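Local coordinates for superantigen-like protein SSL8 (Staphylococcus aureus, PDB 3R2T) that is a superantigen-like protein of the staphylococcal/streptococcal toxin family, found in the extracellular region, whose function is unknown, at residues A[140-154]-A[171-183]. Numbering follows the deposited sequence.
Sequences TKKNVKSIFESLRTP and EFFFIQKEEVSLK
E178 reaches across to the loop after strand 133-141 and is gripped there by backbone N-H groups. E178 CB lies beside N143 OD1, and E178 CG packs 3.4 Å from S150 CB. Beyond CG the chain runs extended (chi2 165°), which carries the carboxylate to the turn at V144 and K145. K145 N donates to E178 OE1 on its syn lone pair, 2.9 Å away. V144 N donates to E178 OE2 at 3.0 Å, from above the carboxylate plane, and a water held by K142 O donates to the same oxygen. The N143 amide stacks on this carboxylate, their planes 13° apart. N143 OD1 accepts E178 N, while N143 ND2 donates to Q176 O at 3.0 Å, the acceptor lying in the plane of the N143 amide. E179 OE1 is met by K141 N at 2.7 Å, and K177 NZ donates to T140 OG1 and E179 O, with D119 as a salt-bridge partner. Farther along, R152 and I175 form a single antiparallel hydrogen-bonded pair, I175 N to R152 O 3.0 Å, and P154 CG touches I175 CD1. Thus the linker leaving OB-fold strand 133-141 is tied to the segment entering beta-grasp helix 182-197, at the two-domain junction characteristic of the staphylococcal superantigen fold.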
ATOM      1  N   THR A 140      -8.997  -1.448  17.551  1.00 39.03           N
ATOM      2  CA  THR A 140     -10.120  -1.293  18.492  1.00 39.51           C
ATOM      3  C   THR A 140      -9.610  -0.941  19.897  1.00 40.68           C
ATOM      4  O   THR A 140      -8.396  -0.953  20.149  1.00 39.82           O
ATOM      5  CB  THR A 140     -10.838  -2.645  18.685  1.00 39.52           C
ATOM      6  OG1 THR A 140      -9.865  -3.635  19.045  1.00 37.47           O
ATOM      7  CG2 THR A 140     -11.531  -3.109  17.423  1.00 39.10           C
ATOM      8  N   LYS A 141     -10.540  -0.622  20.801  0.50 41.37           N
ATOM      9  CA  LYS A 141     -10.198  -0.352  22.194  0.50 42.41           C
ATOM     10  C   LYS A 141     -10.118  -1.691  22.891  0.50 42.32           C
ATOM     11  O   LYS A 141     -10.859  -2.614  22.554  0.50 41.39           O
ATOM     12  CB  LYS A 141     -11.261   0.485  22.913  0.50 43.65           C
ATOM     13  CG  LYS A 141     -11.383   1.941  22.496  0.50 44.59           C
ATOM     14  CD  LYS A 141     -12.322   2.660  23.469  0.50 46.05           C
ATOM     15  CE  LYS A 141     -12.343   4.175  23.278  0.50 46.01           C
ATOM     16  NZ  LYS A 141     -13.084   4.825  24.414  0.50 46.97           N
ATOM     17  N   LYS A 142      -9.235  -1.799  23.876  1.00 43.60           N
ATOM     18  CA  LYS A 142      -9.090  -3.050  24.631  1.00 44.31           C
ATOM     19  C   LYS A 142     -10.261  -3.253  25.594  1.00 44.97           C
ATOM     20  O   LYS A 142     -11.043  -2.335  25.860  1.00 44.18           O
ATOM     21  CB  LYS A 142      -7.768  -3.084  25.409  1.00 45.02           C
ATOM     22  CG  LYS A 142      -7.625  -2.075  26.554  1.00 49.35           C
ATOM     23  CD  LYS A 142      -6.205  -2.189  27.162  1.00 52.29           C
ATOM     24  CE  LYS A 142      -5.975  -1.305  28.378  1.00 55.52           C
ATOM     25  NZ  LYS A 142      -6.690  -1.773  29.585  1.00 58.99           N
ATOM     26  N   ASN A 143     -10.383  -4.478  26.090  1.00 44.54           N
ATOM     27  CA  ASN A 143     -11.426  -4.814  27.041  1.00 46.00           C
ATOM     28  C   ASN A 143     -11.322  -4.051  28.341  1.00 47.40           C
ATOM     29  O   ASN A 143     -10.236  -3.870  28.870  1.00 46.16           O
ATOM     30  CB  ASN A 143     -11.367  -6.295  27.385  1.00 45.70           C
ATOM     31  CG  ASN A 143     -11.899  -7.159  26.286  1.00 43.85           C
ATOM     32  OD1 ASN A 143     -12.373  -6.665  25.269  1.00 46.31           O
ATOM     33  ND2 ASN A 143     -11.846  -8.464  26.492  1.00 49.21           N
ATOM     34  N   VAL A 144     -12.469  -3.623  28.843  1.00 49.12           N
ATOM     35  CA  VAL A 144     -12.564  -2.928  30.122  1.00 51.37           C
ATOM     36  C   VAL A 144     -12.752  -3.968  31.228  1.00 52.79           C
ATOM     37  O   VAL A 144     -12.270  -3.783  32.351  1.00 54.77           O
ATOM     38  CB  VAL A 144     -13.770  -1.966  30.133  1.00 52.70           C
ATOM     39  CG1 VAL A 144     -14.120  -1.524  31.560  1.00 56.31           C
ATOM     40  CG2 VAL A 144     -13.511  -0.775  29.210  1.00 55.52           C
ATOM     41  N   LYS A 145     -13.480  -5.046  30.917  1.00 52.40           N
ATOM     42  CA  LYS A 145     -13.738  -6.114  31.886  1.00 53.42           C
ATOM     43  C   LYS A 145     -12.809  -7.293  31.671  1.00 52.30           C
ATOM     44  O   LYS A 145     -12.053  -7.330  30.713  1.00 50.09           O
ATOM     45  CB  LYS A 145     -15.203  -6.553  31.831  1.00 53.95           C
ATOM     46  CG  LYS A 145     -16.132  -5.466  32.312  1.00 59.68           C
ATOM     47  CD  LYS A 145     -17.610  -5.801  32.179  1.00 64.75           C
ATOM     48  CE  LYS A 145     -18.454  -4.643  32.757  1.00 69.39           C
ATOM     49  NZ  LYS A 145     -19.929  -4.884  32.666  1.00 73.99           N
ATOM     50  N   SER A 146     -12.870  -8.247  32.589  1.00 54.28           N
ATOM     51  CA  SER A 146     -12.041  -9.426  32.526  1.00 54.57           C
ATOM     52  C   SER A 146     -12.562 -10.354  31.454  1.00 54.19           C
ATOM     53  O   SER A 146     -13.754 -10.336  31.118  1.00 54.79           O
ATOM     54  CB  SER A 146     -12.023 -10.144  33.874  1.00 57.10           C
ATOM     55  OG  SER A 146     -13.314 -10.618  34.224  1.00 59.35           O
ATOM     56  N   ILE A 147     -11.648 -11.155  30.918  1.00 52.43           N
ATOM     57  CA  ILE A 147     -11.928 -12.109  29.852  1.00 51.28           C
ATOM     58  C   ILE A 147     -13.241 -12.914  29.985  1.00 51.51           C
ATOM     59  O   ILE A 147     -13.998 -13.017  29.026  1.00 48.31           O
ATOM     60  CB  ILE A 147     -10.737 -13.104  29.707  1.00 51.65           C
ATOM     61  CG1 ILE A 147     -10.915 -14.005  28.479  1.00 50.50           C
ATOM     62  CG2 ILE A 147     -10.539 -13.907  30.998  1.00 52.64           C
ATOM     63  CD1 ILE A 147     -10.830 -13.240  27.199  1.00 51.50           C
ATOM     64  N   PHE A 148     -13.522 -13.482  31.155  1.00 51.94           N
ATOM     65  CA  PHE A 148     -14.735 -14.273  31.280  1.00 53.96           C
ATOM     66  C   PHE A 148     -16.009 -13.468  31.490  1.00 56.54           C
ATOM     67  O   PHE A 148     -17.104 -13.998  31.320  1.00 58.64           O
ATOM     68  CB  PHE A 148     -14.555 -15.400  32.285  1.00 54.58           C
ATOM     69  CG  PHE A 148     -13.564 -16.408  31.825  1.00 53.55           C
ATOM     70  CD1 PHE A 148     -13.925 -17.346  30.873  1.00 52.05           C
ATOM     71  CD2 PHE A 148     -12.256 -16.386  32.287  1.00 52.20           C
ATOM     72  CE1 PHE A 148     -13.004 -18.266  30.393  1.00 54.24           C
ATOM     73  CE2 PHE A 148     -11.329 -17.314  31.819  1.00 52.95           C
ATOM     74  CZ  PHE A 148     -11.708 -18.259  30.871  1.00 53.71           C
ATOM     75  N   GLU A 149     -15.881 -12.189  31.819  1.00 57.71           N
ATOM     76  CA  GLU A 149     -17.063 -11.355  31.977  1.00 60.15           C
ATOM     77  C   GLU A 149     -17.509 -10.892  30.598  1.00 59.84           C
ATOM     78  O   GLU A 149     -18.702 -10.814  30.324  1.00 60.56           O
ATOM     79  CB  GLU A 149     -16.777 -10.113  32.808  1.00 61.02           C
ATOM     80  CG  GLU A 149     -16.221 -10.341  34.185  1.00 64.76           C
ATOM     81  CD  GLU A 149     -16.068  -9.018  34.947  1.00 70.45           C
ATOM     82  OE1 GLU A 149     -14.914  -8.614  35.257  1.00 71.86           O
ATOM     83  OE2 GLU A 149     -17.105  -8.351  35.170  1.00 72.85           O
ATOM     84  N   SER A 150     -16.537 -10.593  29.733  1.00 66.00           N
ATOM     85  CA  SER A 150     -16.813 -10.090  28.382  1.00 64.63           C
ATOM     86  C   SER A 150     -16.820 -11.144  27.258  1.00 63.64           C
ATOM     87  O   SER A 150     -16.880 -10.802  26.062  1.00 61.62           O
ATOM     88  CB  SER A 150     -15.835  -8.956  28.052  1.00 64.83           C
ATOM     89  OG  SER A 150     -14.490  -9.318  28.302  1.00 67.06           O
ATOM     90  N   LEU A 151     -16.780 -12.415  27.646  1.00 63.65           N
ATOM     91  CA  LEU A 151     -16.785 -13.524  26.699  1.00 61.68           C
ATOM     92  C   LEU A 151     -18.170 -13.748  26.082  1.00 59.39           C
ATOM     93  O   LEU A 151     -19.164 -13.879  26.808  1.00 60.64           O
ATOM     94  CB  LEU A 151     -16.364 -14.803  27.428  1.00 63.27           C
ATOM     95  CG  LEU A 151     -16.455 -16.129  26.676  1.00 63.68           C
ATOM     96  CD1 LEU A 151     -15.621 -16.094  25.400  1.00 64.40           C
ATOM     97  CD2 LEU A 151     -16.029 -17.280  27.592  1.00 67.38           C
ATOM     98  N   ARG A 152     -18.219 -13.809  24.750  1.00 55.68           N
ATOM     99  CA  ARG A 152     -19.455 -14.061  24.013  1.00 53.42           C
ATOM    100  C   ARG A 152     -19.299 -15.283  23.109  1.00 52.14           C
ATOM    101  O   ARG A 152     -18.254 -15.471  22.470  1.00 50.10           O
ATOM    102  CB  ARG A 152     -19.816 -12.861  23.145  1.00 52.09           C
ATOM    103  CG  ARG A 152     -19.930 -11.553  23.911  1.00 53.42           C
ATOM    104  CD  ARG A 152     -20.985 -11.598  24.996  1.00 52.35           C
ATOM    105  NE  ARG A 152     -20.861 -10.437  25.868  1.00 53.74           N
ATOM    106  CZ  ARG A 152     -21.579 -10.238  26.970  1.00 57.25           C
ATOM    107  NH1 ARG A 152     -22.492 -11.131  27.341  1.00 57.49           N
ATOM    108  NH2 ARG A 152     -21.384  -9.132  27.709  1.00 58.22           N
ATOM    109  N   THR A 153     -20.344 -16.104  23.057  1.00 51.99           N
ATOM    110  CA  THR A 153     -20.351 -17.295  22.205  1.00 51.56           C
ATOM    111  C   THR A 153     -21.625 -17.362  21.365  1.00 49.44           C
ATOM    112  O   THR A 153     -22.468 -18.238  21.541  1.00 50.46           O
ATOM    113  CB  THR A 153     -20.180 -18.595  23.008  1.00 52.85           C
ATOM    114  OG1 THR A 153     -21.143 -18.627  24.056  1.00 55.98           O
ATOM    115  CG2 THR A 153     -18.807 -18.673  23.591  1.00 53.75           C
ATOM    116  N   PRO A 154     -21.773 -16.423  20.446  1.00 47.40           N
ATOM    117  CA  PRO A 154     -22.944 -16.479  19.592  1.00 46.37           C
ATOM    118  C   PRO A 154     -22.840 -17.675  18.641  1.00 45.89           C
ATOM    119  O   PRO A 154     -21.728 -18.091  18.283  1.00 45.11           O
ATOM    120  CB  PRO A 154     -22.843 -15.178  18.802  1.00 46.16           C
ATOM    121  CG  PRO A 154     -21.333 -14.920  18.728  1.00 45.20           C
ATOM    122  CD  PRO A 154     -20.838 -15.345  20.063  1.00 47.08           C
ATOM    123  N   GLU A 171     -21.673 -24.276  14.523  1.00 49.40           N
ATOM    124  CA  GLU A 171     -20.249 -24.273  14.822  1.00 51.16           C
ATOM    125  C   GLU A 171     -20.010 -23.440  16.054  1.00 51.41           C
ATOM    126  O   GLU A 171     -20.624 -22.382  16.221  1.00 51.24           O
ATOM    127  CB  GLU A 171     -19.454 -23.675  13.650  1.00 50.33           C
ATOM    128  CG  GLU A 171     -19.370 -24.546  12.395  1.00 51.92           C
ATOM    129  CD  GLU A 171     -18.463 -25.781  12.569  1.00 56.50           C
ATOM    130  OE1 GLU A 171     -17.640 -25.819  13.514  1.00 56.73           O
ATOM    131  OE2 GLU A 171     -18.566 -26.712  11.744  1.00 58.76           O
ATOM    132  N   PHE A 172     -19.132 -23.909  16.932  1.00 53.10           N
ATOM    133  CA  PHE A 172     -18.777 -23.130  18.122  1.00 52.57           C
ATOM    134  C   PHE A 172     -17.920 -21.953  17.659  1.00 50.99           C
ATOM    135  O   PHE A 172     -17.046 -22.124  16.814  1.00 51.30           O
ATOM    136  CB  PHE A 172     -17.993 -23.968  19.140  1.00 54.90           C
ATOM    137  CG  PHE A 172     -17.566 -23.182  20.342  1.00 56.80           C
ATOM    138  CD1 PHE A 172     -18.481 -22.882  21.345  1.00 57.49           C
ATOM    139  CD2 PHE A 172     -16.257 -22.721  20.464  1.00 60.20           C
ATOM    140  CE1 PHE A 172     -18.105 -22.143  22.457  1.00 61.20           C
ATOM    141  CE2 PHE A 172     -15.866 -21.975  21.575  1.00 61.17           C
ATOM    142  CZ  PHE A 172     -16.791 -21.687  22.575  1.00 61.49           C
ATOM    143  N   PHE A 173     -18.185 -20.761  18.178  1.00 49.34           N
ATOM    144  CA  PHE A 173     -17.408 -19.584  17.820  1.00 48.93           C
ATOM    145  C   PHE A 173     -17.380 -18.723  19.064  1.00 50.70           C
ATOM    146  O   PHE A 173     -18.376 -18.626  19.772  1.00 53.84           O
ATOM    147  CB  PHE A 173     -18.066 -18.829  16.665  1.00 48.06           C
ATOM    148  CG  PHE A 173     -17.172 -17.809  16.009  1.00 45.85           C
ATOM    149  CD1 PHE A 173     -17.355 -16.451  16.220  1.00 43.68           C
ATOM    150  CD2 PHE A 173     -16.140 -18.221  15.169  1.00 45.56           C
ATOM    151  CE1 PHE A 173     -16.527 -15.524  15.597  1.00 43.19           C
ATOM    152  CE2 PHE A 173     -15.303 -17.305  14.546  1.00 42.61           C
ATOM    153  CZ  PHE A 173     -15.483 -15.971  14.750  1.00 43.01           C
ATOM    154  N   PHE A 174     -16.241 -18.128  19.363  1.00 51.20           N
ATOM    155  CA  PHE A 174     -16.152 -17.285  20.534  1.00 52.36           C
ATOM    156  C   PHE A 174     -15.418 -16.011  20.170  1.00 50.23           C
ATOM    157  O   PHE A 174     -14.507 -16.005  19.334  1.00 49.32           O
ATOM    158  CB  PHE A 174     -15.444 -18.000  21.693  1.00 54.91           C
ATOM    159  CG  PHE A 174     -13.952 -18.046  21.554  1.00 59.20           C
ATOM    160  CD1 PHE A 174     -13.143 -17.269  22.381  1.00 62.66           C
ATOM    161  CD2 PHE A 174     -13.353 -18.832  20.585  1.00 64.24           C
ATOM    162  CE1 PHE A 174     -11.759 -17.292  22.256  1.00 63.96           C
ATOM    163  CE2 PHE A 174     -11.971 -18.856  20.450  1.00 67.13           C
ATOM    164  CZ  PHE A 174     -11.173 -18.085  21.292  1.00 66.19           C
ATOM    165  N   ILE A 175     -15.854 -14.937  20.804  1.00 48.99           N
ATOM    166  CA  ILE A 175     -15.282 -13.635  20.612  1.00 47.56           C
ATOM    167  C   ILE A 175     -14.761 -13.212  21.969  1.00 47.91           C
ATOM    168  O   ILE A 175     -15.496 -13.158  22.941  1.00 47.99           O
ATOM    169  CB  ILE A 175     -16.340 -12.659  20.076  1.00 46.78           C
ATOM    170  CG1 ILE A 175     -16.922 -13.213  18.757  1.00 44.95           C
ATOM    171  CG2 ILE A 175     -15.741 -11.248  19.904  1.00 43.19           C
ATOM    172  CD1 ILE A 175     -18.145 -12.497  18.272  1.00 44.80           C
ATOM    173  N   GLN A 176     -13.464 -12.963  22.027  1.00 49.96           N
ATOM    174  CA  GLN A 176     -12.797 -12.537  23.261  1.00 52.34           C
ATOM    175  C   GLN A 176     -12.921 -11.035  23.592  1.00 50.89           C
ATOM    176  O   GLN A 176     -12.915 -10.642  24.769  1.00 53.98           O
ATOM    177  CB  GLN A 176     -11.316 -12.977  23.261  1.00 53.98           C
ATOM    178  CG  GLN A 176     -10.581 -13.229  21.879  1.00 59.70           C
ATOM    179  CD  GLN A 176     -10.730 -12.147  20.790  1.00 62.85           C
ATOM    180  OE1 GLN A 176     -11.854 -11.720  20.447  1.00 64.23           O
ATOM    181  NE2 GLN A 176      -9.591 -11.755  20.186  1.00 59.86           N
ATOM    182  N   LYS A 177     -13.078 -10.212  22.568  1.00 46.50           N
ATOM    183  CA  LYS A 177     -13.139  -8.773  22.740  1.00 46.02           C
ATOM    184  C   LYS A 177     -14.546  -8.172  22.802  1.00 44.02           C
ATOM    185  O   LYS A 177     -15.445  -8.622  22.104  1.00 43.63           O
ATOM    186  CB  LYS A 177     -12.396  -8.119  21.578  1.00 44.37           C
ATOM    187  CG  LYS A 177     -10.920  -8.504  21.481  1.00 47.41           C
ATOM    188  CD  LYS A 177     -10.311  -7.928  20.183  1.00 47.39           C
ATOM    189  CE  LYS A 177      -9.857  -6.503  20.303  1.00 48.41           C
ATOM    190  NZ  LYS A 177     -10.673  -5.543  21.077  1.00 47.57           N
ATOM    191  N   GLU A 178     -14.696  -7.138  23.628  1.00 42.74           N
ATOM    192  CA  GLU A 178     -15.959  -6.389  23.777  1.00 42.43           C
ATOM    193  C   GLU A 178     -16.218  -5.607  22.495  1.00 41.41           C
ATOM    194  O   GLU A 178     -17.366  -5.487  22.015  1.00 36.46           O
ATOM    195  CB  GLU A 178     -15.847  -5.417  24.939  1.00 44.18           C
ATOM    196  CG  GLU A 178     -15.601  -6.130  26.261  1.00 49.75           C
ATOM    197  CD  GLU A 178     -15.128  -5.218  27.387  1.00 53.85           C
ATOM    198  OE1 GLU A 178     -14.909  -5.755  28.495  1.00 57.30           O
ATOM    199  OE2 GLU A 178     -14.955  -3.993  27.171  1.00 54.46           O
ATOM    200  N   GLU A 179     -15.131  -5.078  21.942  1.00 40.56           N
ATOM    201  CA  GLU A 179     -15.173  -4.344  20.699  1.00 39.99           C
ATOM    202  C   GLU A 179     -14.293  -5.139  19.723  1.00 39.08           C
ATOM    203  O   GLU A 179     -13.094  -5.297  19.950  1.00 39.30           O
ATOM    204  CB  GLU A 179     -14.631  -2.929  20.908  1.00 40.91           C
ATOM    205  CG  GLU A 179     -14.741  -2.048  19.654  1.00 49.09           C
ATOM    206  CD  GLU A 179     -14.193  -0.615  19.843  1.00 53.66           C
ATOM    207  OE1 GLU A 179     -12.966  -0.411  19.673  1.00 50.17           O
ATOM    208  OE2 GLU A 179     -15.018   0.302  20.101  1.00 57.33           O
ATOM    209  N   VAL A 180     -14.882  -5.624  18.643  1.00 38.32           N
ATOM    210  CA  VAL A 180     -14.165  -6.420  17.680  1.00 38.89           C
ATOM    211  C   VAL A 180     -14.314  -5.838  16.255  1.00 38.94           C
ATOM    212  O   VAL A 180     -15.400  -5.419  15.846  1.00 39.90           O
ATOM    213  CB  VAL A 180     -14.674  -7.872  17.742  1.00 38.46           C
ATOM    214  CG1 VAL A 180     -16.076  -7.949  17.246  1.00 36.61           C
ATOM    215  CG2 VAL A 180     -13.759  -8.826  16.964  1.00 37.51           C
ATOM    216  N   SER A 181     -13.211  -5.797  15.505  1.00 38.12           N
ATOM    217  CA  SER A 181     -13.245  -5.259  14.146  1.00 36.82           C
ATOM    218  C   SER A 181     -13.883  -6.281  13.223  1.00 35.46           C
ATOM    219  O   SER A 181     -13.804  -7.472  13.464  1.00 34.88           O
ATOM    220  CB  SER A 181     -11.824  -4.924  13.647  1.00 38.16           C
ATOM    221  OG  SER A 181     -11.017  -6.106  13.489  1.00 41.05           O
ATOM    222  N   LEU A 182     -14.526  -5.796  12.164  1.00 35.56           N
ATOM    223  CA  LEU A 182     -15.128  -6.649  11.179  1.00 35.02           C
ATOM    224  C   LEU A 182     -14.008  -7.436  10.485  1.00 35.40           C
ATOM    225  O   LEU A 182     -14.212  -8.545  10.044  1.00 34.99           O
ATOM    226  CB  LEU A 182     -15.855  -5.795  10.168  1.00 35.59           C
ATOM    227  CG  LEU A 182     -16.672  -6.459   9.076  1.00 37.86           C
ATOM    228  CD1 LEU A 182     -17.839  -7.271   9.701  1.00 34.99           C
ATOM    229  CD2 LEU A 182     -17.186  -5.370   8.094  1.00 36.51           C
ATOM    230  N   LYS A 183     -12.832  -6.821  10.401  1.00 34.17           N
ATOM    231  CA  LYS A 183     -11.659  -7.438   9.828  1.00 36.49           C
ATOM    232  C   LYS A 183     -11.362  -8.749  10.538  1.00 37.28           C
ATOM    233  O   LYS A 183     -11.173  -9.800   9.883  1.00 35.82           O
ATOM    234  CB  LYS A 183     -10.469  -6.482   9.966  1.00 37.21           C
ATOM    235  CG  LYS A 183      -9.133  -7.033   9.521  1.00 38.89           C
ATOM    236  CD  LYS A 183      -8.016  -6.111   9.944  1.00 36.56           C
ATOM    237  CE  LYS A 183      -6.676  -6.598   9.424  1.00 39.28           C
ATOM    238  NZ  LYS A 183      -6.665  -6.490   7.940  1.00 39.35           N
TER
HETATM  239  O   HOH W   1     -12.394  -4.859  23.098  1.00 31.34           O
HETATM  240  O   HOH W   2     -13.823  -2.346  25.167  1.00 39.38           O
HETATM  241  O   HOH W   3     -20.820 -20.852  19.045  0.50 35.55           O